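TrwC protein (Escherichia coli, PDB 1OMH) acts as a conjugative relaxase, its N-terminal domain recognising and processing the origin-of-transfer DNA of a plasmid during bacterial conjugation. Local coordinates at residues E57-N62 with H163-N168; N218-H223 with Q227-F232; E105-H110 with K147-T152. All coordinates share one frame; numbering follows the deposited sequence.

Interaction 1 of 3, residues E57-N62 with H163-N168; sequences ELLAGN and HAVILN. With SO4 (sulfate ion), chain C.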
loop_
_atom_site.group_PDB
_atom_site.type_symbol
_atom_site.label_atom_id
_atom_site.label_comp_id
_atom_site.label_asym_id
_atom_site.label_seq_id
_atom_site.Cartn_x
_atom_site.Cartn_y
_atom_site.Cartn_z
ATOM N N GLU B 57 1.047 19.252 -5.661
ATOM C CA GLU B 57 0.141 20.320 -5.276
ATOM C C GLU B 57 -1.119 19.750 -4.636
ATOM O O GLU B 57 -1.572 20.251 -3.605
ATOM C CB GLU B 57 -0.215 21.201 -6.473
ATOM C CG GLU B 57 -0.766 20.474 -7.667
ATOM C CD GLU B 57 -1.251 21.435 -8.733
ATOM O OE1 GLU B 57 -2.479 21.678 -8.802
ATOM O OE2 GLU B 57 -0.401 21.961 -9.488
ATOM N N LEU B 58 -1.677 18.702 -5.239
ATOM C CA LEU B 58 -2.870 18.076 -4.685
ATOM C C LEU B 58 -2.590 17.679 -3.245
ATOM O O LEU B 58 -3.438 17.851 -2.369
ATOM C CB LEU B 58 -3.274 16.860 -5.505
ATOM C CG LEU B 58 -3.905 17.182 -6.858
ATOM C CD1 LEU B 58 -4.191 15.899 -7.598
ATOM C CD2 LEU B 58 -5.191 17.981 -6.657
ATOM N N LEU B 59 -1.394 17.161 -2.989
ATOM C CA LEU B 59 -1.026 16.787 -1.629
ATOM C C LEU B 59 -1.101 18.046 -0.768
ATOM O O LEU B 59 -1.473 17.991 0.400
ATOM C CB LEU B 59 0.397 16.222 -1.589
ATOM C CG LEU B 59 0.630 14.799 -2.109
ATOM C CD1 LEU B 59 2.124 14.555 -2.276
ATOM C CD2 LEU B 59 0.030 13.789 -1.140
ATOM N N ALA B 60 -0.748 19.181 -1.365
ATOM C CA ALA B 60 -0.768 20.463 -0.665
ATOM C C ALA B 60 -2.180 21.045 -0.583
ATOM O O ALA B 60 -2.392 22.081 0.046
ATOM C CB ALA B 60 0.170 21.451 -1.364
ATOM N N GLY B 61 -3.134 20.381 -1.232
ATOM C CA GLY B 61 -4.515 20.837 -1.213
ATOM C C GLY B 61 -4.873 21.842 -2.294
ATOM O O GLY B 61 -5.743 22.687 -2.087
ATOM N N ASN B 62 -4.224 21.734 -3.453
ATOM C CA ASN B 62 -4.458 22.653 -4.566
ATOM C C ASN B 62 -5.164 22.010 -5.758
ATOM O O ASN B 62 -4.561 21.254 -6.523
ATOM C CB ASN B 62 -3.123 23.245 -5.018
ATOM C CG ASN B 62 -3.295 24.428 -5.947
ATOM O OD1 ASN B 62 -3.689 24.279 -7.103
ATOM N ND2 ASN B 62 -3.004 25.619 -5.438
ATOM N N HIS B 163 1.862 1.672 -3.196
ATOM C CA HIS B 163 1.487 2.725 -2.268
ATOM C C HIS B 163 0.334 3.460 -2.927
ATOM O O HIS B 163 0.547 4.203 -3.881
ATOM C CB HIS B 163 2.641 3.710 -2.062
ATOM C CG HIS B 163 3.732 3.198 -1.177
ATOM N ND1 HIS B 163 3.586 3.073 0.189
ATOM C CD2 HIS B 163 4.990 2.782 -1.460
ATOM C CE1 HIS B 163 4.705 2.605 0.708
ATOM N NE2 HIS B 163 5.574 2.419 -0.272
ATOM N N ALA B 164 -0.884 3.230 -2.442
ATOM C CA ALA B 164 -2.064 3.896 -2.975
ATOM C C ALA B 164 -2.286 5.137 -2.126
ATOM O O ALA B 164 -2.835 5.058 -1.024
ATOM C CB ALA B 164 -3.286 2.972 -2.889
ATOM N N VAL B 165 -1.850 6.282 -2.632
ATOM C CA VAL B 165 -1.997 7.520 -1.894
ATOM C C VAL B 165 -3.330 8.203 -2.174
ATOM O O VAL B 165 -3.525 8.832 -3.224
ATOM C CB VAL B 165 -0.846 8.499 -2.208
ATOM C CG1 VAL B 165 -0.991 9.761 -1.365
ATOM C CG2 VAL B 165 0.501 7.821 -1.926
ATOM N N ILE B 166 -4.251 8.060 -1.227
ATOM C CA ILE B 166 -5.560 8.680 -1.347
ATOM C C ILE B 166 -5.399 10.111 -0.849
ATOM O O ILE B 166 -5.142 10.344 0.333
ATOM C CB ILE B 166 -6.622 7.976 -0.471
ATOM C CG1 ILE B 166 -6.853 6.536 -0.943
ATOM C CG2 ILE B 166 -7.939 8.735 -0.552
ATOM C CD1 ILE B 166 -5.699 5.600 -0.717
ATOM N N LEU B 167 -5.545 11.077 -1.744
ATOM C CA LEU B 167 -5.395 12.462 -1.333
ATOM C C LEU B 167 -6.549 12.869 -0.422
ATOM O O LEU B 167 -7.659 12.337 -0.529
ATOM C CB LEU B 167 -5.297 13.355 -2.567
ATOM C CG LEU B 167 -3.984 13.034 -3.296
ATOM C CD1 LEU B 167 -4.267 12.575 -4.706
ATOM C CD2 LEU B 167 -3.066 14.237 -3.272
ATOM N N ASN B 168 -6.266 13.797 0.488
ATOM C CA ASN B 168 -7.251 14.278 1.452
ATOM C C ASN B 168 -8.269 15.204 0.791
ATOM O O ASN B 168 -8.318 16.399 1.085
ATOM C CB ASN B 168 -6.524 15.009 2.585
ATOM C CG ASN B 168 -7.410 15.281 3.784
ATOM O OD1 ASN B 168 -6.977 15.912 4.753
ATOM N ND2 ASN B 168 -8.650 14.807 3.733
HETATM S S SO4 C . 9.233 1.495 0.454
HETATM O O1 SO4 C . 9.543 2.165 -0.824
HETATM O O2 SO4 C . 10.075 0.291 0.609
HETATM O O3 SO4 C . 7.813 1.098 0.462
HETATM O O4 SO4 C . 9.499 2.428 1.565
HETATM O O HOH W 1 -4.327 16.130 -0.302
#

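Interaction 2 of 3, residues N218-H223 with Q227-F232; sequences NFDLAH and QQIEGF. With nucleotides of chain A.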
loop_
_atom_site.group_PDB
_atom_site.type_symbol
_atom_site.label_atom_id
_atom_site.label_comp_id
_atom_site.label_asym_id
_atom_site.label_seq_id
_atom_site.Cartn_x
_atom_site.Cartn_y
_atom_site.Cartn_z
ATOM N N ASN B 218 -4.114 -15.622 5.065
ATOM C CA ASN B 218 -2.999 -15.443 4.136
ATOM C C ASN B 218 -2.666 -16.692 3.329
ATOM O O ASN B 218 -3.037 -17.806 3.702
ATOM C CB ASN B 218 -1.753 -14.992 4.904
ATOM C CG ASN B 218 -1.905 -13.605 5.490
ATOM O OD1 ASN B 218 -1.594 -13.363 6.656
ATOM N ND2 ASN B 218 -2.382 -12.683 4.676
ATOM N N PHE B 219 -1.958 -16.494 2.222
ATOM C CA PHE B 219 -1.555 -17.603 1.369
ATOM C C PHE B 219 -0.243 -17.314 0.651
ATOM O O PHE B 219 0.217 -16.176 0.590
ATOM C CB PHE B 219 -2.620 -17.891 0.306
ATOM C CG PHE B 219 -2.727 -16.825 -0.748
ATOM C CD1 PHE B 219 -3.617 -15.771 -0.597
ATOM C CD2 PHE B 219 -1.925 -16.870 -1.887
ATOM C CE1 PHE B 219 -3.711 -14.771 -1.554
ATOM C CE2 PHE B 219 -2.009 -15.870 -2.858
ATOM C CZ PHE B 219 -2.908 -14.815 -2.692
ATOM N N ASP B 220 0.348 -18.373 0.112
ATOM C CA ASP B 220 1.584 -18.297 -0.656
ATOM C C ASP B 220 1.430 -19.343 -1.752
ATOM O O ASP B 220 0.567 -20.218 -1.659
ATOM C CB ASP B 220 2.795 -18.632 0.219
ATOM C CG ASP B 220 3.444 -17.398 0.816
ATOM O OD1 ASP B 220 3.973 -16.569 0.043
ATOM O OD2 ASP B 220 3.421 -17.260 2.056
ATOM N N LEU B 221 2.244 -19.245 -2.794
ATOM C CA LEU B 221 2.187 -20.215 -3.872
ATOM C C LEU B 221 2.650 -21.550 -3.290
ATOM O O LEU B 221 3.704 -21.629 -2.663
ATOM C CB LEU B 221 3.094 -19.774 -5.017
ATOM C CG LEU B 221 2.750 -18.387 -5.573
ATOM C CD1 LEU B 221 3.691 -18.046 -6.719
ATOM C CD2 LEU B 221 1.305 -18.370 -6.048
ATOM N N ALA B 222 1.856 -22.597 -3.503
ATOM C CA ALA B 222 2.150 -23.927 -2.968
ATOM C C ALA B 222 3.510 -24.551 -3.304
ATOM O O ALA B 222 4.006 -25.384 -2.548
ATOM C CB ALA B 222 1.034 -24.895 -3.367
ATOM N N HIS B 223 4.124 -24.160 -4.414
ATOM C CA HIS B 223 5.407 -24.758 -4.780
ATOM C C HIS B 223 6.644 -24.100 -4.163
ATOM O O HIS B 223 7.773 -24.495 -4.465
ATOM C CB HIS B 223 5.555 -24.804 -6.304
ATOM C CG HIS B 223 5.444 -23.464 -6.965
ATOM N ND1 HIS B 223 4.268 -22.751 -7.009
ATOM C CD2 HIS B 223 6.366 -22.722 -7.623
ATOM C CE1 HIS B 223 4.468 -21.623 -7.672
ATOM N NE2 HIS B 223 5.730 -21.582 -8.054
ATOM N N GLN B 227 11.026 -22.071 4.200
ATOM C CA GLN B 227 12.447 -21.756 4.307
ATOM C C GLN B 227 12.902 -20.880 3.145
ATOM O O GLN B 227 13.729 -19.990 3.318
ATOM C CB GLN B 227 13.290 -23.034 4.359
ATOM C CG GLN B 227 12.988 -23.945 5.552
ATOM C CD GLN B 227 13.208 -23.281 6.902
ATOM N N GLN B 228 12.351 -21.134 1.963
ATOM C CA GLN B 228 12.695 -20.367 0.772
ATOM C C GLN B 228 12.135 -18.957 0.909
ATOM O O GLN B 228 12.768 -17.981 0.499
ATOM C CB GLN B 228 12.137 -21.073 -0.481
ATOM C CG GLN B 228 12.665 -22.505 -0.611
ATOM C CD GLN B 228 11.963 -23.334 -1.680
ATOM O OE1 GLN B 228 10.748 -23.248 -1.856
ATOM N NE2 GLN B 228 12.731 -24.159 -2.384
ATOM N N ILE B 229 10.945 -18.854 1.492
ATOM C CA ILE B 229 10.312 -17.555 1.704
ATOM C C ILE B 229 11.196 -16.726 2.637
ATOM O O ILE B 229 11.532 -15.575 2.338
ATOM C CB ILE B 229 8.909 -17.724 2.351
ATOM C CG1 ILE B 229 7.908 -18.241 1.315
ATOM C CG2 ILE B 229 8.446 -16.433 2.969
ATOM C CD1 ILE B 229 7.835 -17.418 0.058
ATOM N N GLU B 230 11.586 -17.326 3.759
ATOM C CA GLU B 230 12.415 -16.637 4.739
ATOM C C GLU B 230 13.764 -16.232 4.148
ATOM O O GLU B 230 14.344 -15.218 4.542
ATOM C CB GLU B 230 12.609 -17.528 5.969
ATOM C CG GLU B 230 11.293 -18.073 6.504
ATOM C CD GLU B 230 11.418 -18.780 7.838
ATOM O OE1 GLU B 230 12.361 -19.582 8.007
ATOM O OE2 GLU B 230 10.557 -18.543 8.714
ATOM N N GLY B 231 14.249 -17.017 3.192
ATOM C CA GLY B 231 15.518 -16.713 2.559
ATOM C C GLY B 231 15.458 -15.412 1.783
ATOM O O GLY B 231 16.490 -14.856 1.427
ATOM N N PHE B 232 14.246 -14.941 1.503
ATOM C CA PHE B 232 14.036 -13.688 0.773
ATOM C C PHE B 232 13.239 -12.698 1.635
ATOM O O PHE B 232 12.597 -11.781 1.113
ATOM C CB PHE B 232 13.257 -13.929 -0.534
ATOM C CG PHE B 232 14.105 -14.405 -1.686
ATOM C CD1 PHE B 232 14.054 -15.732 -2.108
ATOM C CD2 PHE B 232 14.923 -13.515 -2.373
ATOM C CE1 PHE B 232 14.811 -16.167 -3.208
ATOM C CE2 PHE B 232 15.680 -13.938 -3.470
ATOM C CZ PHE B 232 15.620 -15.270 -3.884
ATOM P P DT A 21 -0.859 -6.184 12.926
ATOM O OP1 DT A 21 0.352 -6.555 13.705
ATOM O OP2 DT A 21 -0.766 -5.129 11.900
ATOM O "O5'" DT A 21 -1.479 -7.505 12.287
ATOM C "C5'" DT A 21 -1.632 -8.698 13.064
ATOM C "C4'" DT A 21 -1.809 -9.906 12.167
ATOM O "O4'" DT A 21 -2.888 -9.646 11.232
ATOM C "C3'" DT A 21 -0.586 -10.242 11.303
ATOM O "O3'" DT A 21 0.009 -11.435 11.851
ATOM C "C2'" DT A 21 -1.205 -10.821 10.042
ATOM C "C1'" DT A 21 -2.634 -10.302 10.002
ATOM N N1 DT A 21 -3.037 -9.434 8.862
ATOM C C2 DT A 21 -2.889 -9.954 7.583
ATOM O O2 DT A 21 -2.424 -11.057 7.353
ATOM N N3 DT A 21 -3.310 -9.124 6.573
ATOM C C4 DT A 21 -3.849 -7.859 6.697
ATOM O O4 DT A 21 -4.187 -7.238 5.683
ATOM C C5 DT A 21 -3.970 -7.369 8.059
ATOM C C7 DT A 21 -4.543 -6.007 8.292
ATOM C C6 DT A 21 -3.559 -8.168 9.058
HETATM O O HOH W 2 10.435 -24.268 -4.698
#

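Interaction 3 of 3, residues E105-H110 with K147-T152; sequences EIIKAH and KFRHET. With SO4 (sulfate ion), chain D.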
loop_
_atom_site.group_PDB
_atom_site.type_symbol
_atom_site.label_atom_id
_atom_site.label_comp_id
_atom_site.label_asym_id
_atom_site.label_seq_id
_atom_site.Cartn_x
_atom_site.Cartn_y
_atom_site.Cartn_z
ATOM N N GLU B 105 2.433 -11.583 -15.736
ATOM C CA GLU B 105 0.994 -11.640 -15.493
ATOM C C GLU B 105 0.680 -11.530 -14.002
ATOM O O GLU B 105 -0.419 -11.128 -13.622
ATOM C CB GLU B 105 0.401 -12.928 -16.069
ATOM C CG GLU B 105 0.634 -13.093 -17.568
ATOM C CD GLU B 105 0.133 -11.912 -18.380
ATOM O OE1 GLU B 105 -1.093 -11.668 -18.394
ATOM O OE2 GLU B 105 0.967 -11.224 -19.009
ATOM N N ILE B 106 1.651 -11.879 -13.160
ATOM C CA ILE B 106 1.474 -11.784 -11.718
ATOM C C ILE B 106 1.433 -10.302 -11.357
ATOM O O ILE B 106 0.665 -9.881 -10.486
ATOM C CB ILE B 106 2.634 -12.453 -10.954
ATOM C CG1 ILE B 106 2.716 -13.932 -11.321
ATOM C CG2 ILE B 106 2.438 -12.285 -9.440
ATOM C CD1 ILE B 106 1.508 -14.726 -10.918
ATOM N N ILE B 107 2.258 -9.511 -12.037
ATOM C CA ILE B 107 2.289 -8.078 -11.787
ATOM C C ILE B 107 0.906 -7.515 -12.088
ATOM O O ILE B 107 0.349 -6.754 -11.303
ATOM C CB ILE B 107 3.328 -7.358 -12.676
ATOM C CG1 ILE B 107 4.726 -7.914 -12.396
ATOM C CG2 ILE B 107 3.305 -5.853 -12.395
ATOM C CD1 ILE B 107 5.186 -7.736 -10.970
ATOM N N LYS B 108 0.351 -7.896 -13.231
ATOM C CA LYS B 108 -0.978 -7.432 -13.615
ATOM C C LYS B 108 -2.024 -7.921 -12.607
ATOM O O LYS B 108 -2.986 -7.212 -12.307
ATOM C CB LYS B 108 -1.331 -7.947 -15.013
ATOM C CG LYS B 108 -2.745 -7.602 -15.456
ATOM N N ALA B 109 -1.838 -9.136 -12.096
ATOM C CA ALA B 109 -2.766 -9.703 -11.122
ATOM C C ALA B 109 -2.798 -8.827 -9.869
ATOM O O ALA B 109 -3.867 -8.531 -9.329
ATOM C CB ALA B 109 -2.352 -11.125 -10.761
ATOM N N HIS B 110 -1.617 -8.423 -9.414
ATOM C CA HIS B 110 -1.482 -7.564 -8.242
ATOM C C HIS B 110 -2.162 -6.219 -8.506
ATOM O O HIS B 110 -2.956 -5.750 -7.694
ATOM C CB HIS B 110 0.006 -7.342 -7.929
ATOM C CG HIS B 110 0.267 -6.210 -6.982
ATOM N ND1 HIS B 110 0.138 -6.330 -5.616
ATOM C CD2 HIS B 110 0.633 -4.929 -7.214
ATOM C CE1 HIS B 110 0.414 -5.169 -5.045
ATOM N NE2 HIS B 110 0.718 -4.303 -5.994
ATOM N N LYS B 147 -1.543 5.895 -7.399
ATOM C CA LYS B 147 -1.037 4.548 -7.119
ATOM C C LYS B 147 0.397 4.373 -7.609
ATOM O O LYS B 147 0.698 4.621 -8.779
ATOM C CB LYS B 147 -1.924 3.495 -7.792
ATOM C CG LYS B 147 -3.401 3.578 -7.419
ATOM C CD LYS B 147 -4.211 2.480 -8.110
ATOM C CE LYS B 147 -4.202 2.664 -9.619
ATOM N NZ LYS B 147 -5.008 1.626 -10.322
ATOM N N PHE B 148 1.275 3.918 -6.721
ATOM C CA PHE B 148 2.674 3.733 -7.090
ATOM C C PHE B 148 3.159 2.326 -6.757
ATOM O O PHE B 148 3.280 1.965 -5.589
ATOM C CB PHE B 148 3.526 4.788 -6.378
ATOM C CG PHE B 148 3.006 6.193 -6.550
ATOM C CD1 PHE B 148 2.174 6.768 -5.594
ATOM C CD2 PHE B 148 3.329 6.932 -7.681
ATOM C CE1 PHE B 148 1.675 8.060 -5.761
ATOM C CE2 PHE B 148 2.834 8.222 -7.859
ATOM C CZ PHE B 148 2.007 8.786 -6.894
ATOM N N ARG B 149 3.430 1.547 -7.804
ATOM C CA ARG B 149 3.897 0.166 -7.685
ATOM C C ARG B 149 5.417 0.101 -7.535
ATOM O O ARG B 149 6.152 0.713 -8.312
ATOM C CB ARG B 149 3.464 -0.623 -8.930
ATOM C CG ARG B 149 3.676 -2.137 -8.854
ATOM C CD ARG B 149 3.312 -2.792 -10.187
ATOM N NE ARG B 149 4.175 -2.307 -11.257
ATOM C CZ ARG B 149 3.759 -2.012 -12.483
ATOM N NH1 ARG B 149 4.625 -1.576 -13.382
ATOM N NH2 ARG B 149 2.481 -2.147 -12.809
ATOM N N HIS B 150 5.875 -0.645 -6.532
ATOM C CA HIS B 150 7.297 -0.816 -6.265
ATOM C C HIS B 150 7.625 -2.292 -6.178
ATOM O O HIS B 150 6.740 -3.105 -5.944
ATOM C CB HIS B 150 7.682 -0.072 -4.984
ATOM C CG HIS B 150 7.692 1.412 -5.161
ATOM N ND1 HIS B 150 8.645 2.060 -5.918
ATOM C CD2 HIS B 150 6.799 2.360 -4.788
ATOM C CE1 HIS B 150 8.336 3.341 -6.010
ATOM N NE2 HIS B 150 7.219 3.550 -5.334
ATOM N N GLU B 151 8.897 -2.640 -6.346
ATOM C CA GLU B 151 9.273 -4.044 -6.366
ATOM C C GLU B 151 10.335 -4.527 -5.387
ATOM O O GLU B 151 10.612 -5.725 -5.335
ATOM C CB GLU B 151 9.682 -4.412 -7.799
ATOM C CG GLU B 151 8.760 -3.789 -8.855
ATOM C CD GLU B 151 9.138 -4.150 -10.285
ATOM O OE1 GLU B 151 10.341 -4.349 -10.568
ATOM O OE2 GLU B 151 8.224 -4.221 -11.132
ATOM N N THR B 152 10.918 -3.627 -4.596
ATOM C CA THR B 152 11.943 -4.059 -3.657
ATOM C C THR B 152 11.705 -3.608 -2.222
ATOM O O THR B 152 11.082 -2.575 -1.968
ATOM C CB THR B 152 13.355 -3.578 -4.084
ATOM O OG1 THR B 152 13.458 -2.162 -3.901
ATOM C CG2 THR B 152 13.617 -3.918 -5.546
HETATM S S SO4 D . 11.619 -0.209 -6.012
HETATM O O1 SO4 D . 11.412 1.252 -6.031
HETATM O O2 SO4 D . 13.043 -0.506 -6.257
HETATM O O3 SO4 D . 10.809 -0.842 -7.065
HETATM O O4 SO4 D . 11.209 -0.736 -4.699
#

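Interaction 1 of 3, residues E57-N62 with H163-N168
Leu167 points into the last turn of helix 52-60, and one methyl, CD2, does nearly all of its touching. It presses on Leu58 CB at 3.5 Å, tighter than usual for two carbons, and sits 3.8 Å from Leu59 CD2, the two leucines crossing at about a right angle. Because CG of Leu59 stands beside its backbone N (chi1 -75°), the branch reaches along the strand as far as Val165, where CD2 meets CG1 at 4.2 Å. Branched aliphatic chains suit the place, since the side chains that meet here are all apolar and buried.

The polar link is indirect: a water donates to Leu58 O (2.8 Å) and accepts from Asn168 N. The helix itself ends in a Schellman motif, with Gly61 N bonded to Leu58 O and Asn62 N to Glu57 O; Gly61 takes a positive phi of 88°, easily reached without a side chain.

Four residues back along the strand, His163, a metal ligand in another structure of this protein, donates its NE2 hydrogen to sulfate O3 at 2.7 Å, while ND1 bonds Asp85. Helix 52-60 thus packs on strand 158-167, which runs between strands 81-89 and 145-152, and Leu59 also leans on helix 12-17.

Interaction 2 of 3, residues N218-H223 with Q227-F232
Ile229 turns CG1 to the side of its backbone N (chi1 -74°), and a second bend at chi2 of -54° carries CD1 across to Asp220, whose carboxylate stands roughly on the side of its own N. CD1 stops 4.0 Å from Asp220 OD1, a simple van der Waals approach of a methyl to an oxygen that already has a hydrogen-bond partner in Ser93 OG. The isoleucine, itself resting on Lys92 and Ser93, packs against the carboxylate there.

Gln228 makes the other link. Its chain runs out extended beyond CG (chi2 170°) and brings OE1 to 4.1 Å from His223 O. Two acceptors cannot bond each other, so a water lies between them and donates to both, at 2.7 Å to His223 O and at 3.0 Å to Gln228 OE1. OE1 also accepts from the backbone N of Asp225, as in one half of a capping box, and glutamine is long enough to serve both partners. His223 turns its ring elsewhere, toward Gln97.

Although the metal site lies elsewhere, the strand opens beside the bound DNA, where Asn218 neighbours thymine DT21 of chain A. The arrangement is a compact strand-turn-helix connection: helix 92-99 packs against both parts, and the second strand of a small hairpin, 211-213 with 219-221, leads straight into helix 226-230.

Interaction 3 of 3, residues E105-H110 with K147-T152
Ile107 lays its CG2 methyl over one face of the Arg149 guanidinium, where a helix packs against the five-stranded antiparallel sheet of a relaxase of the Rep clan. The methyl stands 3.5 Å above the guanidinium plane, offset toward its rim, and touches Arg149 CD at 3.8 Å as well. Arg149 starts out toward the helix with CG trans to its own N (chi1 -170°), then bends at chi3 (62°), which turns the flat group across the isoleucine. A long arginine suits this place: its chain and the flat face of its guanidinium both pack on the isoleucine, while the N-H groups at the rim can still reach Asp111. Nearer the backbone, Arg149 CG comes obliquely to 4.4 Å from CD2 of the His110 ring.

In the next shell these groups are held by polar partners. Arg149 NH2 forms a salt bridge with Asp111, the residue following the helical segment, and the His110 ring is fixed at both nitrogens, ND1 by Tyr196 OH and NE2 by Thr162 OG1.

Further out, His150 leaves the strand away from the helix; with His161 and His163 it binds zinc or copper in other structures of this protein. Here, without metal, His150 ND1 donates to O1 of a sulfate, probably from the crystallisation liquor, at 2.9 Å, and NE2 bonds Tyr18 O. With an alanine here, the ring donors to the sulfate and to Tyr18 O are gone, and the metal site, one histidine short, would probably hold its ion less firmly.

The strand's backbone and Thr152 add to the grip on the anion. Thr152 N bonds sulfate O4 at 2.9 Å, and Thr152 OG1, also bonded to Arg156, lies close to O2 and O4. The straightest of these bonds is Glu151 N to sulfate O3, 2.7 Å long at 166°.

How the interactions relate
Following the chain from the N terminus, residues 57-62 end a helix that finds its strand partner, 163-168, about a hundred residues later, so interaction 1 closes the longest of the three loops. Within that loop falls interaction 3, in which helix 104-122 meets strand 145-152 after two intervening strands. The two contacts share one sheet: strands 145-152 and 158-167 are neighbours, and His163 N lies 2.8 Å from Phe148 O, probably hydrogen-bonded. Interaction 2 follows in series and is local, tying a small hairpin to the next helix. It lies about 35 Å from interaction 1, centre to centre, across the middle of the chain.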